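Local coordinates for protein CrmK (Actinoalloteichus sp. WH1-2216-6, PDB 5I1V) that probably acts as a flavin-dependent oxidase, with covalently bound FAD, in the shunt product recycling mechanism of caerulomycin biosynthesis, at residues Pro220-Val225 and Arg314-Trp319; Met280-Pro285 and Glu293-Phe298; Gly191-Val196 and Phe491-Ser496. One frame throughout, in Å; residues are numbered along the deposited sequence.

Contact 1 of 3, residues Pro220-Val225 and Arg314-Trp319; sequences PASFHV and RRRLPW
Main-chain hydrogen bonds do most of the work where strand 222-231 meets strand 311-318, outermost in this chain's large antiparallel sheet. F223 N reaches L317 O at 2.9 Å and L317 N answers to F223 O, both nearly along the C=O axis. V225 and R315 form the next hydrogen-bonded pair: V225 N lies nearly along the C=O axis of R315, 2.7 Å from R315 O, while R315 N comes to V225 O in the carbonyl plane. The fifth bond, W319 N to A221 O at 3.0 Å, has its donor above the carbonyl plane; here the chain leaves the strand, P318 being the N-cap of helix 319-326.

Among the aromatics, F223 has CG anti to its carbonyl carbon (chi1 -77°), which lays its ring alongside W319. The planes meet obliquely at 50°, and F223 CE1 approaches the indole edge at W319 CD1, 3.5 Å away. An alanine at F223 would lose this flank of W319 and would probably loosen the junction between sheet and helix.

The polar ends do other jobs. S222 OG sits over one face of the R316 guanidinium, badly angled for a hydrogen bond. R314 NE holds a water at 3.0 Å that bonds weakly to V225 O, while R314 NH1 hydrogen-bonds to S296 OG; R315 NH1 binds G337 O of the second subunit. The backbone thus sets the register, R314 ties this strand to helix 291-303 and R315 to the second subunit.

Contact 2 of 3, residues Met280-Pro285 and Glu293-Phe298; sequences MHAQIP and ERMSWF
F298 carries CG anti to its backbone N (chi1 166°), and M280 does the same from the strand, so the two side chains reach tip to tip between strand 277-285 and helix 291-303. M295 also starts anti but then bends twice (chi2 65°, chi3 67°), which folds its methyl back against the strand.

At the M280 end, CE of M280 lies 3.7 Å from F298 CE2, and its sulfur SD is 3.9 Å from F298 CZ. This is a Met-aromatic contact, approached obliquely. A282 CB fills the next position, 3.9 Å from M295 SD. M295 CE comes within 3.7 Å of the backbone N of Q283 and 3.8 Å of I284 CG2, the I284 and M295 side chains lying alongside each other, head to tail. Beyond them I284 CD1 touches R294 CB; R294 then leads away, giving NE to P289 O and NH1 to N261.

M280, A282 and I284, every second residue of the strand, point to the helix. W250 and F247 of helix 237-253 also pack on F298, extending the apolar layer. Across the two segments the contact is apolar, held by van der Waals packing of methionine side chains against alanine, isoleucine and phenylalanine, which fixes the helix to one face of the sheet.

Contact 3 of 3, residues Gly191-Val196 and Phe491-Ser496; sequences GGNFGV and FRHAFS. With FAD (flavin-adenine dinucleotide), chain E.
The adenine end of FAD is met directly by the glycine loop: G192 N donates to FAD N3A at 3.0 Å, and G191 CA lies 3.4 Å from the ribose oxygen O4B. A CB on G191 would run into that ribose, and one on G192 would strike the H493 ring.

H493 joins the two loops. Its NE2 donates to G191 O at 3.1 Å, almost straight (168°), in the carbonyl plane and in the imidazole plane as well. The other nitrogen, ND1, accepts from F495 N, within the type I turn H493-S496, so the ring is pinned at both nitrogens; S496 CB covers one face of the imidazole, and F69 also stacks with the ring.

Further along, F491 turns the face of its ring to G195: G195 CA stands 3.8 Å from the centroid of the F491 ring, 20° off the normal, a CH-pi contact. The V196 side chain runs nearly perpendicular to that of F491, its CG2 3.8 Å from F491 CE1.

The next layer fixes the backbones. N193 OD1 packs 3.1 Å from S496 CA while accepting from I497 N. One water bridges G192 O and R492 O, another N193 ND2 and F495 O, and K482 NZ binds both N193 O and F491 O.

With NE2 giving and ND1 receiving, H493 is consistent with a neutral imidazole protonated on NE2. Through H493, and with F491 packing on G195, the C-terminal, berberine-like part of the chain probably helps hold the loop whose G192 N-H binds the adenine at N3A.

Contacts 1 and 2 are neighbours, their centres 11 Å apart, and share the large sheet: strands 222-231 and 277-285 lie side by side there, H224 N bonding to I284 O at 2.9 Å. The bond from R314 to S296 is a second tie, from strand 311-318 to the helix of contact 2. Contact 3 lies across the chain's centre, about 39 Å from contact 1 and 40 Å from contact 2 between centres, and encloses both along the sequence. It alone touches FAD, at the adenine end; the side chains of W319 in contact 1 and Q283 in contact 2 remain about 12 Å and 11 Å from the cofactor.

Contact 1 of 3, residues Pro220-Val225 and Arg314-Trp319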
loop_
_atom_site.group_PDB
_atom_site.type_symbol
_atom_site.label_atom_id
_atom_site.label_comp_id
_atom_site.label_asym_id
_atom_site.label_seq_id
_atom_site.Cartn_x
_atom_site.Cartn_y
_atom_site.Cartn_z
ATOM N N PRO A 220 14.642 16.757 -3.456
ATOM C CA PRO A 220 14.257 17.728 -4.502
ATOM C C PRO A 220 12.728 17.869 -4.552
ATOM O O PRO A 220 12.021 16.913 -4.295
ATOM C CB PRO A 220 14.797 17.089 -5.778
ATOM C CG PRO A 220 15.941 16.244 -5.288
ATOM C CD PRO A 220 15.408 15.638 -4.030
ATOM N N ALA A 221 12.216 19.054 -4.798
ATOM C CA ALA A 221 10.774 19.253 -4.684
ATOM C C ALA A 221 10.001 18.470 -5.751
ATOM O O ALA A 221 8.936 17.982 -5.479
ATOM C CB ALA A 221 10.432 20.736 -4.743
ATOM N N SER A 222 10.558 18.335 -6.947
ATOM C CA SER A 222 9.828 17.655 -8.012
ATOM C C SER A 222 10.782 17.164 -9.061
ATOM O O SER A 222 11.946 17.602 -9.081
ATOM C CB SER A 222 8.717 18.525 -8.595
ATOM O OG SER A 222 9.200 19.434 -9.513
ATOM N N PHE A 223 10.280 16.202 -9.845
ATOM C CA PHE A 223 11.037 15.395 -10.768
ATOM C C PHE A 223 10.336 15.317 -12.114
ATOM O O PHE A 223 9.104 15.258 -12.180
ATOM C CB PHE A 223 11.126 13.956 -10.257
ATOM C CG PHE A 223 12.115 13.786 -9.160
ATOM C CD1 PHE A 223 11.827 14.241 -7.912
ATOM C CD2 PHE A 223 13.353 13.209 -9.395
ATOM C CE1 PHE A 223 12.751 14.143 -6.887
ATOM C CE2 PHE A 223 14.275 13.104 -8.381
ATOM C CZ PHE A 223 13.971 13.570 -7.120
ATOM N N HIS A 224 11.135 15.284 -13.162
ATOM C CA HIS A 224 10.671 14.845 -14.474
ATOM C C HIS A 224 10.813 13.329 -14.514
ATOM O O HIS A 224 11.887 12.792 -14.179
ATOM C CB HIS A 224 11.556 15.419 -15.587
ATOM C CG HIS A 224 11.485 16.904 -15.727
ATOM N ND1 HIS A 224 10.350 17.557 -16.153
ATOM C CD2 HIS A 224 12.410 17.867 -15.506
ATOM C CE1 HIS A 224 10.576 18.859 -16.184
ATOM N NE2 HIS A 224 11.819 19.073 -15.797
ATOM N N VAL A 225 9.769 12.642 -14.975
ATOM C CA VAL A 225 9.706 11.203 -14.930
ATOM C C VAL A 225 9.492 10.720 -16.365
ATOM O O VAL A 225 8.788 11.340 -17.125
ATOM C CB VAL A 225 8.551 10.722 -14.029
ATOM C CG1 VAL A 225 8.463 9.204 -14.054
ATOM C CG2 VAL A 225 8.707 11.243 -12.571
ATOM N N ARG A 314 6.092 10.897 -20.494
ATOM C CA ARG A 314 6.910 11.778 -19.658
ATOM C C ARG A 314 5.992 12.706 -18.909
ATOM O O ARG A 314 4.988 13.140 -19.469
ATOM C CB ARG A 314 7.905 12.562 -20.527
ATOM C CG ARG A 314 8.995 11.655 -21.111
ATOM C CD ARG A 314 10.009 12.375 -22.004
ATOM N NE ARG A 314 10.796 13.377 -21.288
ATOM C CZ ARG A 314 11.840 14.031 -21.794
ATOM N NH1 ARG A 314 12.276 13.776 -23.025
ATOM N NH2 ARG A 314 12.473 14.933 -21.054
ATOM N N ARG A 315 6.324 13.002 -17.644
ATOM C CA ARG A 315 5.522 13.930 -16.865
ATOM C C ARG A 315 6.343 14.418 -15.685
ATOM O O ARG A 315 7.381 13.869 -15.385
ATOM C CB ARG A 315 4.271 13.234 -16.356
ATOM C CG ARG A 315 4.561 12.078 -15.389
ATOM C CD ARG A 315 3.300 11.296 -15.004
ATOM N NE ARG A 315 2.287 12.215 -14.485
ATOM C CZ ARG A 315 1.066 11.861 -14.077
ATOM N NH1 ARG A 315 0.684 10.587 -14.059
ATOM N NH2 ARG A 315 0.232 12.806 -13.661
ATOM N N ARG A 316 5.855 15.450 -15.023
ATOM C CA ARG A 316 6.522 16.040 -13.880
ATOM C C ARG A 316 5.682 15.726 -12.642
ATOM O O ARG A 316 4.459 15.825 -12.667
ATOM C CB ARG A 316 6.617 17.531 -14.159
ATOM C CG ARG A 316 7.416 18.400 -13.232
ATOM C CD ARG A 316 7.231 19.845 -13.703
ATOM N NE ARG A 316 7.988 20.843 -12.952
ATOM C CZ ARG A 316 7.751 21.188 -11.686
ATOM N NH1 ARG A 316 6.787 20.600 -10.980
ATOM N NH2 ARG A 316 8.493 22.133 -11.106
ATOM N N LEU A 317 6.315 15.328 -11.542
ATOM C CA LEU A 317 5.553 15.002 -10.345
ATOM C C LEU A 317 6.267 15.483 -9.100
ATOM O O LEU A 317 7.499 15.603 -9.098
ATOM C CB LEU A 317 5.337 13.499 -10.248
ATOM C CG LEU A 317 4.242 12.858 -11.104
ATOM C CD1 LEU A 317 4.258 11.371 -10.876
ATOM C CD2 LEU A 317 2.872 13.431 -10.756
ATOM N N PRO A 318 5.513 15.729 -8.022
ATOM C CA PRO A 318 6.249 16.028 -6.784
ATOM C C PRO A 318 7.074 14.819 -6.318
ATOM O O PRO A 318 6.747 13.682 -6.657
ATOM C CB PRO A 318 5.142 16.386 -5.798
ATOM C CG PRO A 318 4.030 16.928 -6.646
ATOM C CD PRO A 318 4.075 16.031 -7.885
ATOM N N TRP A 319 8.142 15.055 -5.569
ATOM C CA TRP A 319 9.002 13.956 -5.101
ATOM C C TRP A 319 8.258 12.755 -4.474
ATOM O O TRP A 319 8.422 11.606 -4.908
ATOM C CB TRP A 319 10.105 14.433 -4.112
ATOM C CG TRP A 319 10.747 13.198 -3.520
ATOM C CD1 TRP A 319 11.555 12.336 -4.168
ATOM C CD2 TRP A 319 10.502 12.630 -2.224
ATOM N NE1 TRP A 319 11.845 11.277 -3.364
ATOM C CE2 TRP A 319 11.228 11.439 -2.157
ATOM C CE3 TRP A 319 9.781 13.043 -1.102
ATOM C CZ2 TRP A 319 11.227 10.623 -1.029
ATOM C CZ3 TRP A 319 9.783 12.236 0.030
ATOM C CH2 TRP A 319 10.482 11.038 0.053
HETATM O O HOH W 1 10.408 13.981 -18.365
#

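Contact 2 of 3, residues Met280-Pro285 and Glu293-Phe298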
loop_
_atom_site.group_PDB
_atom_site.type_symbol
_atom_site.label_atom_id
_atom_site.label_comp_id
_atom_site.label_asym_id
_atom_site.label_seq_id
_atom_site.Cartn_x
_atom_site.Cartn_y
_atom_site.Cartn_z
ATOM N N MET A 280 11.458 0.611 -18.580
ATOM C CA MET A 280 12.386 1.417 -17.817
ATOM C C MET A 280 11.678 2.607 -17.218
ATOM O O MET A 280 10.774 3.171 -17.838
ATOM C CB MET A 280 13.558 1.871 -18.672
ATOM C CG MET A 280 14.409 2.934 -17.985
ATOM S SD MET A 280 15.722 3.471 -19.052
ATOM C CE MET A 280 14.817 4.717 -19.943
ATOM N N HIS A 281 12.071 2.959 -15.991
ATOM C CA HIS A 281 11.668 4.247 -15.458
ATOM C C HIS A 281 12.899 5.067 -15.123
ATOM O O HIS A 281 13.931 4.551 -14.708
ATOM C CB HIS A 281 10.719 4.134 -14.264
ATOM C CG HIS A 281 11.277 3.360 -13.120
ATOM N ND1 HIS A 281 10.973 2.035 -12.910
ATOM C CD2 HIS A 281 12.140 3.711 -12.141
ATOM C CE1 HIS A 281 11.607 1.606 -11.834
ATOM N NE2 HIS A 281 12.316 2.604 -11.344
ATOM N N ALA A 282 12.792 6.360 -15.394
ATOM C CA ALA A 282 13.847 7.298 -15.113
ATOM C C ALA A 282 13.278 8.579 -14.562
ATOM O O ALA A 282 12.109 8.946 -14.854
ATOM C CB ALA A 282 14.675 7.560 -16.347
ATOM N N GLN A 283 14.080 9.231 -13.716
ATOM C CA GLN A 283 13.677 10.441 -13.060
ATOM C C GLN A 283 14.871 11.315 -12.860
ATOM O O GLN A 283 15.961 10.832 -12.709
ATOM C CB GLN A 283 12.982 10.150 -11.694
ATOM C CG GLN A 283 13.883 9.484 -10.673
ATOM C CD GLN A 283 13.235 9.047 -9.366
ATOM O OE1 GLN A 283 12.284 8.318 -9.342
ATOM N NE2 GLN A 283 13.805 9.471 -8.265
ATOM N N ILE A 284 14.650 12.621 -12.864
ATOM C CA ILE A 284 15.688 13.615 -12.655
ATOM C C ILE A 284 15.034 14.820 -12.019
ATOM O O ILE A 284 13.954 15.216 -12.416
ATOM C CB ILE A 284 16.395 14.011 -13.972
ATOM C CG1 ILE A 284 17.658 14.838 -13.707
ATOM C CG2 ILE A 284 15.425 14.668 -14.932
ATOM C CD1 ILE A 284 18.499 15.166 -14.951
ATOM N N PRO A 285 15.659 15.378 -10.989
ATOM C CA PRO A 285 15.008 16.551 -10.418
ATOM C C PRO A 285 14.842 17.719 -11.405
ATOM O O PRO A 285 15.695 17.953 -12.261
ATOM C CB PRO A 285 15.944 16.957 -9.281
ATOM C CG PRO A 285 16.761 15.731 -8.978
ATOM C CD PRO A 285 16.914 15.045 -10.312
ATOM N N GLU A 293 16.219 18.473 -20.832
ATOM C CA GLU A 293 17.098 18.113 -21.941
ATOM C C GLU A 293 18.005 16.964 -21.619
ATOM O O GLU A 293 18.310 16.142 -22.506
ATOM C CB GLU A 293 17.992 19.287 -22.359
ATOM C CG GLU A 293 17.464 20.087 -23.540
ATOM C CD GLU A 293 18.552 20.885 -24.249
ATOM O OE1 GLU A 293 18.781 20.637 -25.460
ATOM O OE2 GLU A 293 19.184 21.752 -23.601
ATOM N N ARG A 294 18.476 16.914 -20.377
ATOM C CA ARG A 294 19.354 15.824 -19.953
ATOM C C ARG A 294 18.630 14.489 -20.048
ATOM O O ARG A 294 19.221 13.465 -20.435
ATOM C CB ARG A 294 19.897 16.076 -18.546
ATOM C CG ARG A 294 20.950 17.149 -18.546
ATOM C CD ARG A 294 21.574 17.492 -17.196
ATOM N NE ARG A 294 22.606 18.476 -17.487
ATOM C CZ ARG A 294 23.766 18.187 -18.084
ATOM N NH1 ARG A 294 24.109 16.931 -18.359
ATOM N NH2 ARG A 294 24.603 19.154 -18.382
ATOM N N MET A 295 17.347 14.488 -19.701
ATOM C CA MET A 295 16.552 13.282 -19.813
ATOM C C MET A 295 16.396 12.904 -21.306
ATOM O O MET A 295 16.458 11.736 -21.656
ATOM C CB MET A 295 15.174 13.499 -19.184
ATOM C CG MET A 295 14.224 12.307 -19.291
ATOM S SD MET A 295 14.754 10.844 -18.378
ATOM C CE MET A 295 14.624 11.440 -16.665
ATOM N N SER A 296 16.177 13.897 -22.168
ATOM C CA SER A 296 16.113 13.639 -23.638
ATOM C C SER A 296 17.389 13.031 -24.176
ATOM O O SER A 296 17.325 12.076 -24.950
ATOM C CB SER A 296 15.794 14.923 -24.399
ATOM O OG SER A 296 14.434 15.290 -24.152
ATOM N N TRP A 297 18.533 13.582 -23.763
ATOM C CA TRP A 297 19.849 13.077 -24.182
ATOM C C TRP A 297 20.024 11.648 -23.776
ATOM O O TRP A 297 20.527 10.825 -24.555
ATOM C CB TRP A 297 21.021 13.886 -23.600
ATOM C CG TRP A 297 21.082 15.278 -24.096
ATOM C CD1 TRP A 297 20.566 15.761 -25.281
ATOM C CD2 TRP A 297 21.693 16.388 -23.438
ATOM N NE1 TRP A 297 20.803 17.114 -25.373
ATOM C CE2 TRP A 297 21.496 17.522 -24.259
ATOM C CE3 TRP A 297 22.393 16.538 -22.233
ATOM C CZ2 TRP A 297 21.972 18.797 -23.905
ATOM C CZ3 TRP A 297 22.851 17.812 -21.869
ATOM C CH2 TRP A 297 22.657 18.917 -22.714
ATOM N N PHE A 298 19.603 11.349 -22.546
ATOM C CA PHE A 298 19.719 9.999 -22.039
ATOM C C PHE A 298 18.839 9.054 -22.866
ATOM O O PHE A 298 19.310 8.043 -23.347
ATOM C CB PHE A 298 19.379 9.969 -20.535
ATOM C CG PHE A 298 19.135 8.591 -19.993
ATOM C CD1 PHE A 298 20.164 7.693 -19.920
ATOM C CD2 PHE A 298 17.866 8.217 -19.504
ATOM C CE1 PHE A 298 19.948 6.406 -19.425
ATOM C CE2 PHE A 298 17.651 6.950 -18.990
ATOM C CZ PHE A 298 18.690 6.043 -18.955
#

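Contact 3 of 3, residues Gly191-Val196 and Phe491-Ser496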
loop_
_atom_site.group_PDB
_atom_site.type_symbol
_atom_site.label_atom_id
_atom_site.label_comp_id
_atom_site.label_asym_id
_atom_site.label_seq_id
_atom_site.Cartn_x
_atom_site.Cartn_y
_atom_site.Cartn_z
ATOM N N GLY A 191 20.433 -8.078 9.205
ATOM C CA GLY A 191 19.497 -8.497 10.256
ATOM C C GLY A 191 19.749 -9.883 10.803
ATOM O O GLY A 191 20.372 -10.766 10.148
ATOM N N GLY A 192 19.299 -10.063 12.031
ATOM C CA GLY A 192 19.177 -11.401 12.664
ATOM C C GLY A 192 20.524 -11.913 13.228
ATOM O O GLY A 192 20.745 -13.146 13.344
ATOM N N ASN A 193 21.436 -10.977 13.480
ATOM C CA ASN A 193 22.821 -11.326 13.793
ATOM C C ASN A 193 23.295 -11.003 15.201
ATOM O O ASN A 193 23.973 -11.811 15.809
ATOM C CB ASN A 193 23.789 -10.656 12.842
ATOM C CG ASN A 193 23.905 -11.371 11.508
ATOM O OD1 ASN A 193 24.188 -12.545 11.429
ATOM N ND2 ASN A 193 23.701 -10.647 10.461
ATOM N N PHE A 194 23.077 -9.793 15.642
ATOM C CA PHE A 194 23.715 -9.301 16.873
ATOM C C PHE A 194 22.798 -9.188 18.080
ATOM O O PHE A 194 23.285 -9.189 19.189
ATOM C CB PHE A 194 24.382 -7.956 16.589
ATOM C CG PHE A 194 25.346 -8.005 15.406
ATOM C CD1 PHE A 194 26.622 -8.506 15.561
ATOM C CD2 PHE A 194 24.966 -7.538 14.177
ATOM C CE1 PHE A 194 27.493 -8.584 14.499
ATOM C CE2 PHE A 194 25.812 -7.628 13.079
ATOM C CZ PHE A 194 27.073 -8.159 13.242
ATOM N N GLY A 195 21.499 -9.137 17.856
ATOM C CA GLY A 195 20.513 -8.859 18.876
ATOM C C GLY A 195 19.280 -8.323 18.253
ATOM O O GLY A 195 19.202 -8.215 17.001
ATOM N N VAL A 196 18.291 -7.977 19.077
ATOM C CA VAL A 196 17.024 -7.471 18.575
ATOM C C VAL A 196 17.086 -5.951 18.517
ATOM O O VAL A 196 17.158 -5.260 19.554
ATOM C CB VAL A 196 15.871 -7.873 19.412
ATOM C CG1 VAL A 196 14.546 -7.339 18.824
ATOM C CG2 VAL A 196 15.824 -9.360 19.531
ATOM N N PHE A 491 21.331 -15.505 18.096
ATOM C CA PHE A 491 20.742 -15.026 16.872
ATOM C C PHE A 491 21.468 -15.585 15.677
ATOM O O PHE A 491 22.616 -15.220 15.401
ATOM C CB PHE A 491 20.779 -13.497 16.896
ATOM C CG PHE A 491 20.133 -12.942 18.128
ATOM C CD1 PHE A 491 18.741 -12.874 18.206
ATOM C CD2 PHE A 491 20.879 -12.550 19.218
ATOM C CE1 PHE A 491 18.131 -12.403 19.354
ATOM C CE2 PHE A 491 20.290 -12.054 20.351
ATOM C CZ PHE A 491 18.896 -12.002 20.438
ATOM N N ARG A 492 20.771 -16.400 14.929
ATOM C CA ARG A 492 21.391 -17.047 13.820
ATOM C C ARG A 492 20.371 -17.462 12.755
ATOM O O ARG A 492 19.149 -17.451 13.005
ATOM C CB ARG A 492 22.181 -18.231 14.343
ATOM C CG ARG A 492 21.327 -19.364 14.917
ATOM C CD ARG A 492 22.182 -20.461 15.574
ATOM N NE ARG A 492 21.332 -21.465 16.210
ATOM C CZ ARG A 492 20.804 -21.374 17.440
ATOM N NH1 ARG A 492 21.048 -20.334 18.253
ATOM N NH2 ARG A 492 20.044 -22.363 17.890
ATOM N N HIS A 493 20.905 -17.777 11.582
ATOM C CA HIS A 493 20.169 -18.213 10.410
ATOM C C HIS A 493 21.189 -18.715 9.387
ATOM O O HIS A 493 22.390 -18.710 9.682
ATOM C CB HIS A 493 19.232 -17.131 9.851
ATOM C CG HIS A 493 19.883 -15.823 9.522
ATOM N ND1 HIS A 493 20.685 -15.637 8.427
ATOM C CD2 HIS A 493 19.729 -14.601 10.083
ATOM C CE1 HIS A 493 21.057 -14.364 8.360
ATOM N NE2 HIS A 493 20.465 -13.711 9.343
ATOM N N ALA A 494 20.758 -19.145 8.200
ATOM C CA ALA A 494 21.719 -19.791 7.248
ATOM C C ALA A 494 22.866 -18.854 6.897
ATOM O O ALA A 494 23.977 -19.293 6.635
ATOM C CB ALA A 494 21.023 -20.203 5.979
ATOM N N PHE A 495 22.600 -17.559 6.830
ATOM C CA PHE A 495 23.637 -16.592 6.506
ATOM C C PHE A 495 23.995 -15.683 7.665
ATOM O O PHE A 495 24.439 -14.582 7.445
ATOM C CB PHE A 495 23.220 -15.751 5.315
ATOM C CG PHE A 495 23.402 -16.420 3.965
ATOM C CD1 PHE A 495 24.142 -17.584 3.802
ATOM C CD2 PHE A 495 22.900 -15.808 2.828
ATOM C CE1 PHE A 495 24.337 -18.128 2.539
ATOM C CE2 PHE A 495 23.097 -16.367 1.558
ATOM C CZ PHE A 495 23.813 -17.513 1.425
ATOM N N SER A 496 23.870 -16.147 8.891
ATOM C CA SER A 496 24.264 -15.322 10.012
ATOM C C SER A 496 25.777 -15.277 10.149
ATOM O O SER A 496 26.461 -16.205 9.734
ATOM C CB SER A 496 23.595 -15.748 11.301
ATOM O OG SER A 496 23.933 -17.053 11.718
HETATM P PA FAD E . 12.128 -9.445 7.887
HETATM O O1A FAD E . 11.764 -10.619 7.013
HETATM O O2A FAD E . 11.189 -9.162 9.024
HETATM O O5B FAD E . 13.596 -9.603 8.422
HETATM C C5B FAD E . 14.730 -9.665 7.564
HETATM C C4B FAD E . 15.918 -10.243 8.347
HETATM O O4B FAD E . 16.276 -9.259 9.338
HETATM C C3B FAD E . 15.693 -11.513 9.139
HETATM O O3B FAD E . 16.940 -12.166 9.295
HETATM C C2B FAD E . 15.242 -11.013 10.483
HETATM O O2B FAD E . 15.243 -11.940 11.573
HETATM C C1B FAD E . 16.104 -9.755 10.645
HETATM N N9A FAD E . 15.406 -8.700 11.420
HETATM C C8A FAD E . 14.167 -8.154 11.222
HETATM N N7A FAD E . 13.868 -7.289 12.246
HETATM C C5A FAD E . 14.913 -7.306 13.045
HETATM C C6A FAD E . 15.216 -6.596 14.263
HETATM N N6A FAD E . 14.316 -5.735 14.695
HETATM N N1A FAD E . 16.390 -6.860 14.848
HETATM C C2A FAD E . 17.259 -7.774 14.367
HETATM N N3A FAD E . 17.073 -8.438 13.197
HETATM C C4A FAD E . 15.882 -8.248 12.574
HETATM N N1 FAD E . 16.145 -3.250 0.035
HETATM C C2 FAD E . 16.732 -2.101 -0.373
HETATM O O2 FAD E . 17.829 -1.767 0.090
HETATM N N3 FAD E . 16.173 -1.272 -1.281
HETATM C C4 FAD E . 15.020 -1.511 -1.893
HETATM O O4 FAD E . 14.531 -0.690 -2.698
HETATM C C4X FAD E . 14.299 -2.718 -1.516
HETATM N N5 FAD E . 13.110 -3.029 -2.099
HETATM C C5X FAD E . 12.430 -4.094 -1.647
HETATM C C6 FAD E . 11.138 -4.340 -2.112
HETATM C C7 FAD E . 10.377 -5.433 -1.700
HETATM C C7M FAD E . 8.960 -5.630 -2.254
HETATM C C8 FAD E . 11.003 -6.346 -0.720
HETATM C C8M FAD E . 10.280 -7.570 -0.228
HETATM C C9 FAD E . 12.300 -6.130 -0.240
HETATM C C9A FAD E . 13.039 -5.028 -0.666
HETATM N N10 FAD E . 14.330 -4.773 -0.190
HETATM C C10 FAD E . 14.969 -3.604 -0.560
HETATM C "C1'" FAD E . 15.079 -5.767 0.578
HETATM C "C2'" FAD E . 14.918 -5.532 2.045
HETATM O "O2'" FAD E . 15.794 -4.492 2.433
HETATM C "C3'" FAD E . 15.155 -6.765 2.852
HETATM O "O3'" FAD E . 14.222 -7.792 2.414
HETATM C "C4'" FAD E . 15.029 -6.482 4.365
HETATM O "O4'" FAD E . 15.853 -7.427 5.046
HETATM C "C5'" FAD E . 13.585 -6.587 4.813
HETATM O "O5'" FAD E . 13.518 -6.228 6.193
HETATM P P FAD E . 12.179 -6.628 6.941
HETATM O O1P FAD E . 10.996 -6.184 6.161
HETATM O O2P FAD E . 12.273 -6.223 8.379
HETATM O O3P FAD E . 12.243 -8.245 6.851
HETATM O O HOH W 2 18.324 -14.623 13.496
HETATM O O HOH W 3 23.772 -11.860 7.813
#